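Local coordinates for nuclease-like protein (Chaetomium thermophilum, PDB 6GRB) that resolves four-way (Holliday) DNA junctions as the eukaryotic enzyme GEN1, here as a fragment carrying the XPG-type nuclease core, and probably also cuts 5'-flaps, at a contact of chain A with DNA. Residues are numbered along the deposited sequence; one frame, centred on the assembly and turned at random.

Site 1: a contact of chain A with DNA. Residues 257-261. With nucleotides of chain B.
Residues 257-261 form an irregular stretch: Thr257 is extended, Lys258 polyproline-like, and the chain bends from His259 onward, so that it follows the sugar-phosphate backbone of chain B from the phosphate of DG13 to that of DT12. The clearest polar contact comes from the main chain: the Lys258 N-H donates to the phosphate oxygen OP1 of DG13, with 2.9 Å between N and OP1 and an almost straight 171° at the hydrogen. Beside it, Lys258 CB lies 3.5 Å from the same OP1; the rest of that side chain is not modelled, so no role can be read for its amine. Thr257 lies against the link between the two nucleotides. Its OG1 takes the crowded position between backbone N and carbonyl carbon (chi1 50°), which sets CG2 anti to the carbonyl carbon and turns the methyl toward the DNA. CB approaches the bridging O3' of DT12 at 3.4 Å, and CG2 reaches C5' of DG13 at 3.8 Å, a van der Waals contact along the strand. On the protein side, the hydroxyl OG1 of Thr257 is 3.2 Å from NE2 of the His259 imidazole, a proximity that may help steady both rotations. Further along, the methyl CB of Ala261 packs against OP1 of DT12 at 3.6 Å. The contacts described fall on phosphates and sugars; DT12 is unpaired, DG13 paired. Because they fall on the sugar-phosphate backbone and not on bases, the segment probably supports sequence-independent holding of one DNA strand by the junction-resolving enzyme.

Site 2: a contact of chain A with DNA. Residues 207-212, 256. With nucleotides of chain C.
The N-terminal end of helix 210-226, with the glycine-containing turn 207-209 leading into it, meets three consecutive paired nucleotides of chain C; it belongs to the helix-two-turn-helix (H2TH) motif typical of this XPG/FEN1-related nuclease family. In the first turn of the helix the Lys211 N-H donates to OP1 of DA9, 2.7 Å from N and bent to 146° at the hydrogen. Ile210 N is also near that oxygen, but its N-H points elsewhere and makes no bond. The helix start would probably add favourable positive potential at this phosphate. One nucleotide on, Gly207 N donates to OP1 of DC10 over 3.0 Å; the positive phi of Gly207 (72°) is easily adopted without a side chain. Side chains contribute by flanking: CG2 of Ile210 lies 3.6 Å from OP2 of DA9, and the Lys211 CB touches the backbone while its remaining atoms are unmodelled. Arg256 reaches in from a separate loop, its chain extended from CG to NE, and sets one guanidinium face over C5' of DC8, the carbon lying above the group's centre. Its NE forms a long salt bridge, 4.0 Å, with OP1 of DC8, flanked by CD at 3.6 Å from that oxygen. An alanine here would remove the guanidinium and would probably weaken both the charge pairing with the DC8 phosphate and the cover over its sugar.

Site 1: a contact of chain A with DNA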
# COMPACT_ATOMS: atom_id res chain seq x y z
N THR A 257 -20.56 27.16 -18.68
CA THR A 257 -21.85 27.84 -18.74
C THR A 257 -22.00 28.75 -17.52
O THR A 257 -21.16 28.78 -16.62
CB THR A 257 -23.02 26.85 -18.81
OG1 THR A 257 -22.89 25.84 -17.80
CG2 THR A 257 -23.06 26.17 -20.17
N LYS A 258 -23.08 29.54 -17.54
CA LYS A 258 -23.52 30.24 -16.34
C LYS A 258 -24.21 29.25 -15.40
O LYS A 258 -24.67 28.18 -15.81
CB LYS A 258 -24.45 31.39 -16.70
N HIS A 259 -24.28 29.63 -14.13
CA HIS A 259 -24.87 28.78 -13.10
C HIS A 259 -25.67 29.63 -12.12
O HIS A 259 -25.50 29.57 -10.90
CB HIS A 259 -23.78 27.96 -12.40
CG HIS A 259 -23.06 27.03 -13.32
ND1 HIS A 259 -21.85 27.36 -13.91
CD2 HIS A 259 -23.39 25.82 -13.81
CE1 HIS A 259 -21.47 26.38 -14.70
NE2 HIS A 259 -22.39 25.43 -14.66
N LYS A 260 -26.58 30.44 -12.66
CA LYS A 260 -27.42 31.31 -11.85
C LYS A 260 -28.60 30.57 -11.23
O LYS A 260 -29.73 31.09 -11.21
CB LYS A 260 -27.90 32.49 -12.70
N ALA A 261 -28.38 29.37 -10.73
CA ALA A 261 -29.43 28.60 -10.08
C ALA A 261 -28.80 27.64 -9.08
O ALA A 261 -29.51 26.97 -8.31
CB ALA A 261 -30.27 27.84 -11.11
P DT B 12 -29.10 27.14 -15.09
OP1 DT B 12 -28.19 27.77 -14.10
OP2 DT B 12 -30.51 27.59 -15.18
O5' DT B 12 -28.41 27.26 -16.53
C5' DT B 12 -27.23 26.50 -16.82
C4' DT B 12 -26.95 26.48 -18.32
O4' DT B 12 -27.76 25.48 -18.97
C3' DT B 12 -27.21 27.80 -19.04
O3' DT B 12 -25.97 28.26 -19.56
C2' DT B 12 -28.24 27.44 -20.15
C1' DT B 12 -28.13 25.92 -20.26
N1 DT B 12 -29.42 25.19 -20.62
C2 DT B 12 -29.43 24.25 -21.66
O2 DT B 12 -28.47 24.00 -22.36
N3 DT B 12 -30.64 23.62 -21.85
C4 DT B 12 -31.81 23.81 -21.13
O4 DT B 12 -32.85 23.20 -21.39
C5 DT B 12 -31.72 24.79 -20.06
C7 DT B 12 -32.93 25.09 -19.21
C6 DT B 12 -30.55 25.41 -19.85
P DG B 13 -25.84 29.70 -20.26
OP1 DG B 13 -24.45 30.15 -19.99
OP2 DG B 13 -26.99 30.57 -19.90
O5' DG B 13 -26.01 29.36 -21.81
C5' DG B 13 -25.36 28.20 -22.35
C4' DG B 13 -25.84 27.94 -23.77
O4' DG B 13 -27.07 27.16 -23.74
C3' DG B 13 -26.17 29.20 -24.59
O3' DG B 13 -25.79 28.99 -25.92
C2' DG B 13 -27.68 29.27 -24.47
C1' DG B 13 -28.03 27.80 -24.55
N9 DG B 13 -29.36 27.50 -24.05
C8 DG B 13 -30.06 28.20 -23.09
N7 DG B 13 -31.24 27.72 -22.85
C5 DG B 13 -31.36 26.64 -23.73
C6 DG B 13 -32.43 25.73 -23.93
O6 DG B 13 -33.52 25.70 -23.36
N1 DG B 13 -32.12 24.78 -24.90
C2 DG B 13 -30.94 24.72 -25.60
N2 DG B 13 -30.83 23.73 -26.50
N3 DG B 13 -29.92 25.56 -25.42
C4 DG B 13 -30.20 26.49 -24.47

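Site 2: a contact of chain A with DNA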
# COMPACT_ATOMS: atom_id res chain seq x y z
N GLY A 207 -26.42 20.28 -6.61
CA GLY A 207 -26.34 20.42 -8.05
C GLY A 207 -24.97 20.76 -8.58
O GLY A 207 -24.81 20.90 -9.80
N CYS A 208 -23.97 20.91 -7.71
CA CYS A 208 -22.60 21.16 -8.11
C CYS A 208 -21.85 19.84 -8.05
O CYS A 208 -21.79 19.21 -6.99
CB CYS A 208 -21.94 22.20 -7.20
SG CYS A 208 -20.28 22.66 -7.69
N GLY A 209 -21.29 19.44 -9.18
CA GLY A 209 -20.54 18.21 -9.25
C GLY A 209 -19.09 18.43 -9.60
O GLY A 209 -18.56 19.54 -9.46
N ILE A 210 -18.46 17.39 -10.11
CA ILE A 210 -17.01 17.40 -10.33
C ILE A 210 -16.63 18.41 -11.42
O ILE A 210 -15.58 19.05 -11.34
CB ILE A 210 -16.54 15.97 -10.68
CG1 ILE A 210 -15.02 15.91 -10.77
CG2 ILE A 210 -17.21 15.46 -11.96
CD1 ILE A 210 -14.47 14.50 -10.80
N LYS A 211 -17.49 18.59 -12.42
CA LYS A 211 -17.13 19.39 -13.60
C LYS A 211 -16.95 20.86 -13.25
O LYS A 211 -15.89 21.44 -13.53
CB LYS A 211 -18.19 19.21 -14.69
N VAL A 212 -17.95 21.50 -12.63
CA VAL A 212 -17.76 22.92 -12.31
C VAL A 212 -16.95 23.13 -11.03
O VAL A 212 -16.34 24.19 -10.88
CB VAL A 212 -19.08 23.72 -12.23
CG1 VAL A 212 -20.06 23.35 -13.38
CG2 VAL A 212 -19.75 23.60 -10.87
N ARG A 256 -17.81 26.53 -18.33
CA ARG A 256 -18.47 26.28 -19.60
C ARG A 256 -19.76 27.08 -19.74
O ARG A 256 -20.05 27.62 -20.81
CB ARG A 256 -18.76 24.78 -19.72
CG ARG A 256 -19.09 24.15 -18.36
CD ARG A 256 -19.73 22.75 -18.44
NE ARG A 256 -20.44 22.43 -17.20
CZ ARG A 256 -21.77 22.51 -17.04
NH1 ARG A 256 -22.56 22.88 -18.07
NH2 ARG A 256 -22.30 22.20 -15.86
P DC C 8 -19.65 18.51 -19.06
OP1 DC C 8 -18.50 19.44 -18.90
OP2 DC C 8 -19.47 17.12 -19.53
O5' DC C 8 -20.42 18.41 -17.67
C5' DC C 8 -21.45 19.32 -17.37
C4' DC C 8 -22.41 18.71 -16.40
O4' DC C 8 -23.47 18.04 -17.11
C3' DC C 8 -21.80 17.65 -15.49
O3' DC C 8 -21.62 18.23 -14.22
C2' DC C 8 -22.83 16.50 -15.47
C1' DC C 8 -24.01 17.07 -16.26
N1 DC C 8 -24.73 16.08 -17.10
C2 DC C 8 -26.10 15.91 -16.92
O2 DC C 8 -26.67 16.56 -16.04
N3 DC C 8 -26.76 15.02 -17.72
C4 DC C 8 -26.09 14.34 -18.65
N4 DC C 8 -26.77 13.47 -19.41
C5 DC C 8 -24.69 14.51 -18.85
C6 DC C 8 -24.05 15.39 -18.07
P DA C 9 -20.99 17.41 -12.99
OP1 DA C 9 -20.18 18.46 -12.34
OP2 DA C 9 -20.42 16.08 -13.38
O5' DA C 9 -22.27 17.13 -12.08
C5' DA C 9 -23.31 18.12 -11.99
C4' DA C 9 -24.51 17.59 -11.21
O4' DA C 9 -25.28 16.69 -12.04
C3' DA C 9 -24.16 16.81 -9.95
O3' DA C 9 -25.17 17.04 -8.97
C2' DA C 9 -24.15 15.35 -10.45
C1' DA C 9 -25.23 15.37 -11.52
N9 DA C 9 -24.99 14.46 -12.66
C8 DA C 9 -23.79 14.13 -13.22
N7 DA C 9 -23.89 13.33 -14.26
C5 DA C 9 -25.25 13.13 -14.38
C6 DA C 9 -26.02 12.37 -15.28
N6 DA C 9 -25.49 11.64 -16.28
N1 DA C 9 -27.36 12.38 -15.12
C2 DA C 9 -27.89 13.10 -14.13
N3 DA C 9 -27.28 13.86 -13.23
C4 DA C 9 -25.94 13.82 -13.41
P DC C 10 -25.05 16.36 -7.51
OP1 DC C 10 -25.66 17.34 -6.57
OP2 DC C 10 -23.67 15.83 -7.32
O5' DC C 10 -26.00 15.07 -7.62
C5' DC C 10 -27.30 15.19 -8.19
C4' DC C 10 -27.97 13.84 -8.32
O4' DC C 10 -27.67 13.23 -9.61
C3' DC C 10 -27.59 12.79 -7.26
O3' DC C 10 -28.81 12.17 -6.80
C2' DC C 10 -26.69 11.82 -8.05
C1' DC C 10 -27.40 11.86 -9.39
N1 DC C 10 -26.63 11.31 -10.57
C2 DC C 10 -27.32 10.55 -11.53
O2 DC C 10 -28.53 10.33 -11.37
N3 DC C 10 -26.65 10.06 -12.60
C4 DC C 10 -25.35 10.30 -12.73
N4 DC C 10 -24.73 9.79 -13.81
C5 DC C 10 -24.61 11.08 -11.76
C6 DC C 10 -25.29 11.56 -10.71

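Site 1 and site 2 have C-alpha centres about 10 Å apart and touch different strands, chain B and chain C. They share no residue, but Arg256 of site 2 directly precedes Thr257 of site 1, so one loop after helix 237-249 serves both. At this peptide link, the guanidinium NH1 of Arg256 lies close to the hydroxyl OG1 of Thr257, a proximity that could couple the two placements. Helix 210-226 contributes to site 2 alone. Two strands are thus met by adjoining elements through their backbones, consistent with holding the DNA through its backbone, largely independent of sequence.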